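Local coordinates for histone acetyltransferase, ELP3 family (Methanocaldococcus infernus, PDB 6IA8), which acetylates the wobble uridine 34 of tRNA, using acetyl-CoA and radical S-adenosylmethionine chemistry, to form 5-(carboxymethyl)uridine, at residues P114-R119 against R158-M163; K134-M140 against C185-E191. All blocks are in the same frame, centred on the assembly; numbering follows the deposited sequence.

Contact 1. Residues P114-R119 against R158-M163; sequences PYLQTR and RCLDAM
The ring of Tyr115 is covered on one face by the methyl of Ala162, whose CB sits 3.7 Å from the ring centroid and 8° off the normal, a CH-pi contact. On the other side of the ring plane the guanidinium of Arg158 comes in obliquely, presenting its own face to CD2 of Tyr115; the two planes are 20° apart, with Arg158 NH2 3.4 Å from Tyr115 CD2. The ring reaches this slot because CG lies anti to the backbone nitrogen (chi1 -175°). Arg158, bent at chi2 and chi3, also lays CB against Pro114 CG at 3.5 Å. One turn on, Thr118 CG2 meets Ala162 CB at 3.7 Å, while Thr118 OG1 donates back to Pro114 O (2.9 Å). Replacing Tyr115 by an alanine would probably strip the Ala162 methyl of its ring contact, open a gap between the helices and let the guanidinium swing. Within helix 149-164, Arg158 NH1 bridges to Asp161 OD2 at 3.1 Å, and also to a sulfate probably from the crystallisation liquor; Lys157 and Ser168 hold Asp161 in turn. Nothing polar clearly bonds the helices together: a methyl and a guanidinium against an aromatic ring, plus apolar contacts, join them.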
loop_
_atom_site.group_PDB
_atom_site.type_symbol
_atom_site.label_atom_id
_atom_site.label_comp_id
_atom_site.label_asym_id
_atom_site.label_seq_id
_atom_site.Cartn_x
_atom_site.Cartn_y
_atom_site.Cartn_z
ATOM N N PRO A 114 14.704 -16.833 0.426
ATOM C CA PRO A 114 14.510 -15.371 0.504
ATOM C C PRO A 114 15.686 -14.577 -0.030
ATOM O O PRO A 114 15.496 -13.556 -0.707
ATOM C CB PRO A 114 14.286 -15.110 2.008
ATOM C CG PRO A 114 14.937 -16.282 2.699
ATOM C CD PRO A 114 14.716 -17.470 1.756
ATOM N N TYR A 115 16.908 -15.012 0.266
ATOM C CA TYR A 115 18.078 -14.272 -0.188
ATOM C C TYR A 115 18.180 -14.306 -1.706
ATOM O O TYR A 115 18.384 -13.267 -2.345
ATOM C CB TYR A 115 19.354 -14.834 0.452
ATOM C CG TYR A 115 20.611 -14.041 0.127
ATOM C CD1 TYR A 115 21.149 -14.050 -1.159
ATOM C CD2 TYR A 115 21.253 -13.293 1.092
ATOM C CE1 TYR A 115 22.304 -13.347 -1.469
ATOM C CE2 TYR A 115 22.408 -12.576 0.792
ATOM C CZ TYR A 115 22.923 -12.599 -0.488
ATOM O OH TYR A 115 24.084 -11.904 -0.790
ATOM N N LEU A 116 18.057 -15.500 -2.300
ATOM C CA LEU A 116 18.220 -15.626 -3.743
ATOM C C LEU A 116 17.147 -14.842 -4.483
ATOM O O LEU A 116 17.424 -14.228 -5.516
ATOM C CB LEU A 116 18.187 -17.095 -4.148
ATOM C CG LEU A 116 19.226 -17.993 -3.475
ATOM C CD1 LEU A 116 19.077 -19.431 -3.976
ATOM C CD2 LEU A 116 20.641 -17.481 -3.731
ATOM N N GLN A 117 15.910 -14.855 -3.980
ATOM C CA GLN A 117 14.848 -14.092 -4.629
ATOM C C GLN A 117 15.144 -12.594 -4.581
ATOM O O GLN A 117 15.022 -11.880 -5.583
ATOM C CB GLN A 117 13.512 -14.386 -3.952
ATOM C CG GLN A 117 12.909 -15.753 -4.278
ATOM C CD GLN A 117 11.592 -15.953 -3.592
ATOM O OE1 GLN A 117 10.536 -15.604 -4.133
ATOM N NE2 GLN A 117 11.636 -16.496 -2.384
ATOM N N THR A 118 15.523 -12.100 -3.414
ATOM C CA THR A 118 15.791 -10.678 -3.287
ATOM C C THR A 118 16.986 -10.272 -4.150
ATOM O O THR A 118 16.922 -9.310 -4.923
ATOM C CB THR A 118 16.032 -10.359 -1.818
ATOM O OG1 THR A 118 14.877 -10.717 -1.033
ATOM C CG2 THR A 118 16.326 -8.851 -1.638
ATOM N N ARG A 119 18.089 -11.003 -4.036
ATOM C CA ARG A 119 19.267 -10.692 -4.842
ATOM C C ARG A 119 18.944 -10.716 -6.336
ATOM O O ARG A 119 19.331 -9.805 -7.086
ATOM C CB ARG A 119 20.388 -11.683 -4.502
ATOM C CG ARG A 119 21.559 -11.664 -5.448
ATOM C CD ARG A 119 22.617 -10.660 -5.061
ATOM N NE ARG A 119 23.761 -10.669 -5.979
ATOM C CZ ARG A 119 24.736 -9.765 -5.953
ATOM N NH1 ARG A 119 24.720 -8.798 -5.044
ATOM N NH2 ARG A 119 25.725 -9.829 -6.829
ATOM N N ARG A 158 17.052 -12.665 5.839
ATOM C CA ARG A 158 17.791 -13.042 4.642
ATOM C C ARG A 158 17.506 -12.100 3.480
ATOM O O ARG A 158 18.375 -11.890 2.618
ATOM C CB ARG A 158 17.453 -14.489 4.259
ATOM C CG ARG A 158 17.960 -15.536 5.236
ATOM C CD ARG A 158 19.500 -15.510 5.313
ATOM N NE ARG A 158 20.098 -16.016 4.072
ATOM C CZ ARG A 158 21.337 -15.768 3.670
ATOM N NH1 ARG A 158 22.117 -14.983 4.387
ATOM N NH2 ARG A 158 21.777 -16.293 2.540
ATOM N N CYS A 159 16.282 -11.581 3.387
ATOM C CA CYS A 159 16.028 -10.548 2.389
ATOM C C CYS A 159 16.905 -9.326 2.637
ATOM O O CYS A 159 17.460 -8.735 1.695
ATOM C CB CYS A 159 14.547 -10.159 2.403
ATOM S SG CYS A 159 13.402 -11.465 1.898
ATOM N N LEU A 160 17.006 -8.910 3.895
ATOM C CA LEU A 160 17.865 -7.787 4.235
ATOM C C LEU A 160 19.332 -8.122 4.008
ATOM O O LEU A 160 20.106 -7.238 3.617
ATOM C CB LEU A 160 17.636 -7.361 5.682
ATOM C CG LEU A 160 16.242 -6.817 5.980
ATOM C CD1 LEU A 160 16.085 -6.599 7.466
ATOM C CD2 LEU A 160 16.015 -5.540 5.210
ATOM N N ASP A 161 19.737 -9.375 4.281
ATOM C CA ASP A 161 21.105 -9.793 3.987
ATOM C C ASP A 161 21.424 -9.557 2.518
ATOM O O ASP A 161 22.529 -9.123 2.181
ATOM C CB ASP A 161 21.325 -11.275 4.346
ATOM C CG ASP A 161 21.348 -11.529 5.844
ATOM O OD1 ASP A 161 21.534 -10.577 6.637
ATOM O OD2 ASP A 161 21.197 -12.700 6.244
ATOM N N ALA A 162 20.490 -9.909 1.622
ATOM C CA ALA A 162 20.706 -9.715 0.193
ATOM C C ALA A 162 20.825 -8.245 -0.145
ATOM O O ALA A 162 21.647 -7.866 -0.981
ATOM C CB ALA A 162 19.568 -10.324 -0.613
ATOM N N MET A 163 20.024 -7.398 0.501
ATOM C CA MET A 163 20.139 -5.966 0.262
ATOM C C MET A 163 21.441 -5.438 0.824
ATOM O O MET A 163 22.070 -4.569 0.210
ATOM C CB MET A 163 18.966 -5.208 0.887
ATOM C CG MET A 163 17.601 -5.625 0.355
ATOM S SD MET A 163 16.324 -4.657 1.200
ATOM C CE MET A 163 15.011 -5.874 1.281
#

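Contact 2. Residues K134-M140 against C185-E191; sequences KIELIIM and CVALCIE
Leu188 CD1 is a bump that fits the hollow between Leu137 CD2 (3.9 Å) and Ile139 CG1 (3.8 Å). Leu137, its CG anti to the backbone N (chi1 -179°), brings CD2 alongside Leu188 CD1, whereas Ile139 meets Leu188 at a slant. Cys185 SG touches Leu137 CB on the same face of the sheet. At the start the register slips by one between Ile135 and Glu136, a beta bulge. There Val186 turns toward strand 134-140, putting CG2 3.6 Å from Ile135 O and CG1 against CB of Lys134, which probably binds acetyl-CoA. Val186 N still bonds to Ile135 O, but bent, at 136°. Past the bulge the hydrogen bonds between the parallel strands straighten as far as Ile139 N to Cys189 O, at 174°. At the far end, Glu191 tucks CG 3.5 Å from Ile139 O and runs alongside Met140. Glu191 N is only weakly bonded to Ile139 O, at 3.4 Å, and a water donates to both Ile139 O and Glu191 O. The leucine face is apolar and meets helix 149-164; the face with Glu136, Ile138, Ala187 and Cys189 is mixed, Glu136 OE2 salt-bridging Arg212. This is consistent with a radical SAM partial barrel, apolar toward the helices and mixed on the side probably facing inward.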
loop_
_atom_site.group_PDB
_atom_site.type_symbol
_atom_site.label_atom_id
_atom_site.label_comp_id
_atom_site.label_asym_id
_atom_site.label_seq_id
_atom_site.Cartn_x
_atom_site.Cartn_y
_atom_site.Cartn_z
ATOM N N LYS A 134 16.760 2.399 -3.047
ATOM C CA LYS A 134 15.565 2.353 -2.213
ATOM C C LYS A 134 14.698 1.177 -2.650
ATOM O O LYS A 134 14.305 1.087 -3.824
ATOM C CB LYS A 134 14.758 3.658 -2.330
ATOM C CG LYS A 134 15.492 4.899 -1.928
ATOM C CD LYS A 134 14.535 6.108 -1.944
ATOM C CE LYS A 134 15.274 7.422 -1.784
ATOM N NZ LYS A 134 15.995 7.806 -3.027
ATOM N N ILE A 135 14.367 0.297 -1.708
ATOM C CA ILE A 135 13.643 -0.928 -2.018
ATOM C C ILE A 135 12.374 -1.021 -1.181
ATOM O O ILE A 135 12.412 -0.866 0.043
ATOM C CB ILE A 135 14.538 -2.162 -1.789
ATOM C CG1 ILE A 135 15.637 -2.224 -2.884
ATOM C CG2 ILE A 135 13.690 -3.441 -1.798
ATOM C CD1 ILE A 135 16.677 -3.273 -2.627
ATOM N N GLU A 136 11.261 -1.308 -1.838
ATOM C CA GLU A 136 10.029 -1.722 -1.181
ATOM C C GLU A 136 9.979 -3.241 -1.281
ATOM O O GLU A 136 9.896 -3.787 -2.385
ATOM C CB GLU A 136 8.795 -1.109 -1.847
ATOM C CG GLU A 136 7.482 -1.729 -1.343
ATOM C CD GLU A 136 6.231 -1.242 -2.106
ATOM O OE1 GLU A 136 6.371 -0.645 -3.183
ATOM O OE2 GLU A 136 5.115 -1.469 -1.612
ATOM N N LEU A 137 10.031 -3.910 -0.136
ATOM C CA LEU A 137 10.003 -5.360 -0.052
ATOM C C LEU A 137 8.570 -5.793 0.202
ATOM O O LEU A 137 7.916 -5.280 1.118
ATOM C CB LEU A 137 10.899 -5.841 1.075
ATOM C CG LEU A 137 10.996 -7.349 1.267
ATOM C CD1 LEU A 137 11.593 -8.008 0.056
ATOM C CD2 LEU A 137 11.824 -7.591 2.536
ATOM N N ILE A 138 8.073 -6.686 -0.644
ATOM C CA ILE A 138 6.696 -7.161 -0.563
ATOM C C ILE A 138 6.742 -8.656 -0.318
ATOM O O ILE A 138 7.286 -9.400 -1.144
ATOM C CB ILE A 138 5.896 -6.871 -1.840
ATOM C CG1 ILE A 138 5.903 -5.378 -2.167
ATOM C CG2 ILE A 138 4.434 -7.330 -1.657
ATOM C CD1 ILE A 138 5.084 -5.024 -3.391
ATOM N N ILE A 139 6.133 -9.098 0.780
ATOM C CA ILE A 139 6.085 -10.509 1.156
ATOM C C ILE A 139 4.760 -11.076 0.672
ATOM O O ILE A 139 3.694 -10.736 1.195
ATOM C CB ILE A 139 6.243 -10.705 2.668
ATOM C CG1 ILE A 139 7.471 -9.943 3.192
ATOM C CG2 ILE A 139 6.323 -12.207 3.001
ATOM C CD1 ILE A 139 8.790 -10.327 2.563
ATOM N N MET A 140 4.816 -11.935 -0.329
ATOM C CA MET A 140 3.618 -12.471 -0.954
ATOM C C MET A 140 3.304 -13.862 -0.418
ATOM O O MET A 140 4.204 -14.622 -0.049
ATOM C CB MET A 140 3.794 -12.532 -2.467
ATOM C CG MET A 140 4.054 -11.195 -3.106
ATOM S SD MET A 140 4.154 -11.296 -4.892
ATOM C CE MET A 140 5.517 -12.430 -5.100
ATOM N N CYS A 185 15.972 -0.788 2.633
ATOM C CA CYS A 185 14.573 -1.201 2.707
ATOM C C CYS A 185 13.758 -0.032 3.251
ATOM O O CYS A 185 13.706 0.193 4.467
ATOM C CB CYS A 185 14.418 -2.439 3.577
ATOM S SG CYS A 185 12.643 -2.987 3.639
ATOM N N VAL A 186 13.162 0.757 2.344
ATOM C CA VAL A 186 12.402 1.927 2.776
ATOM C C VAL A 186 10.952 1.602 3.090
ATOM O O VAL A 186 10.252 2.437 3.669
ATOM C CB VAL A 186 12.450 3.060 1.733
ATOM C CG1 VAL A 186 13.914 3.487 1.503
ATOM C CG2 VAL A 186 11.773 2.635 0.428
ATOM N N ALA A 187 10.482 0.414 2.749
ATOM C CA ALA A 187 9.114 0.009 3.023
ATOM C C ALA A 187 9.058 -1.507 2.982
ATOM O O ALA A 187 9.740 -2.142 2.174
ATOM C CB ALA A 187 8.118 0.588 2.010
ATOM N N LEU A 188 8.195 -2.074 3.815
ATOM C CA LEU A 188 8.021 -3.520 3.887
ATOM C C LEU A 188 6.532 -3.782 3.982
ATOM O O LEU A 188 5.894 -3.365 4.958
ATOM C CB LEU A 188 8.738 -4.110 5.096
ATOM C CG LEU A 188 8.424 -5.565 5.505
ATOM C CD1 LEU A 188 8.617 -6.480 4.366
ATOM C CD2 LEU A 188 9.313 -5.981 6.709
ATOM N N CYS A 189 5.989 -4.455 2.973
ATOM C CA CYS A 189 4.568 -4.747 2.895
ATOM C C CYS A 189 4.346 -6.239 3.094
ATOM O O CYS A 189 5.010 -7.059 2.453
ATOM C CB CYS A 189 3.969 -4.333 1.556
ATOM S SG CYS A 189 2.120 -4.721 1.534
ATOM N N ILE A 190 3.421 -6.582 3.981
ATOM C CA ILE A 190 3.075 -7.968 4.282
ATOM C C ILE A 190 1.623 -8.184 3.880
ATOM O O ILE A 190 0.745 -7.406 4.262
ATOM C CB ILE A 190 3.299 -8.293 5.768
ATOM C CG1 ILE A 190 4.780 -8.121 6.101
ATOM C CG2 ILE A 190 2.892 -9.762 6.076
ATOM C CD1 ILE A 190 5.095 -8.390 7.519
ATOM N N GLU A 191 1.374 -9.203 3.078
ATOM C CA GLU A 191 0.013 -9.557 2.705
ATOM C C GLU A 191 -0.504 -10.576 3.703
ATOM O O GLU A 191 0.227 -11.494 4.098
ATOM C CB GLU A 191 -0.028 -10.131 1.288
ATOM C CG GLU A 191 0.625 -9.242 0.242
ATOM C CD GLU A 191 0.468 -9.781 -1.167
ATOM O OE1 GLU A 191 0.151 -10.977 -1.326
ATOM O OE2 GLU A 191 0.651 -9.004 -2.121
HETATM O O HOH W 1 2.387 -12.516 2.753
#

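Both contacts belong to the radical SAM domain, and they alternate along the chain: helix 114-127, strand 134-140, helix 149-164, strand 184-192. Contact 2 joins neighbouring strands of the parallel sheet; contact 1 joins helices that pack on it. The centre of contact 1 is about 21 Å from the chain centre, that of contact 2 about 10 Å; contact 1 is nonetheless largely buried, with Tyr115, Arg119 and Arg158 partly exposed, while contact 2 is half buried. They meet where Cys159 and Met163 rest on Leu137, with Met163 and Leu160 also touching Cys185. Contact 2 relies on backbone hydrogen bonds, and one of its faces carries charge. Contact 1 works by side-chain packing.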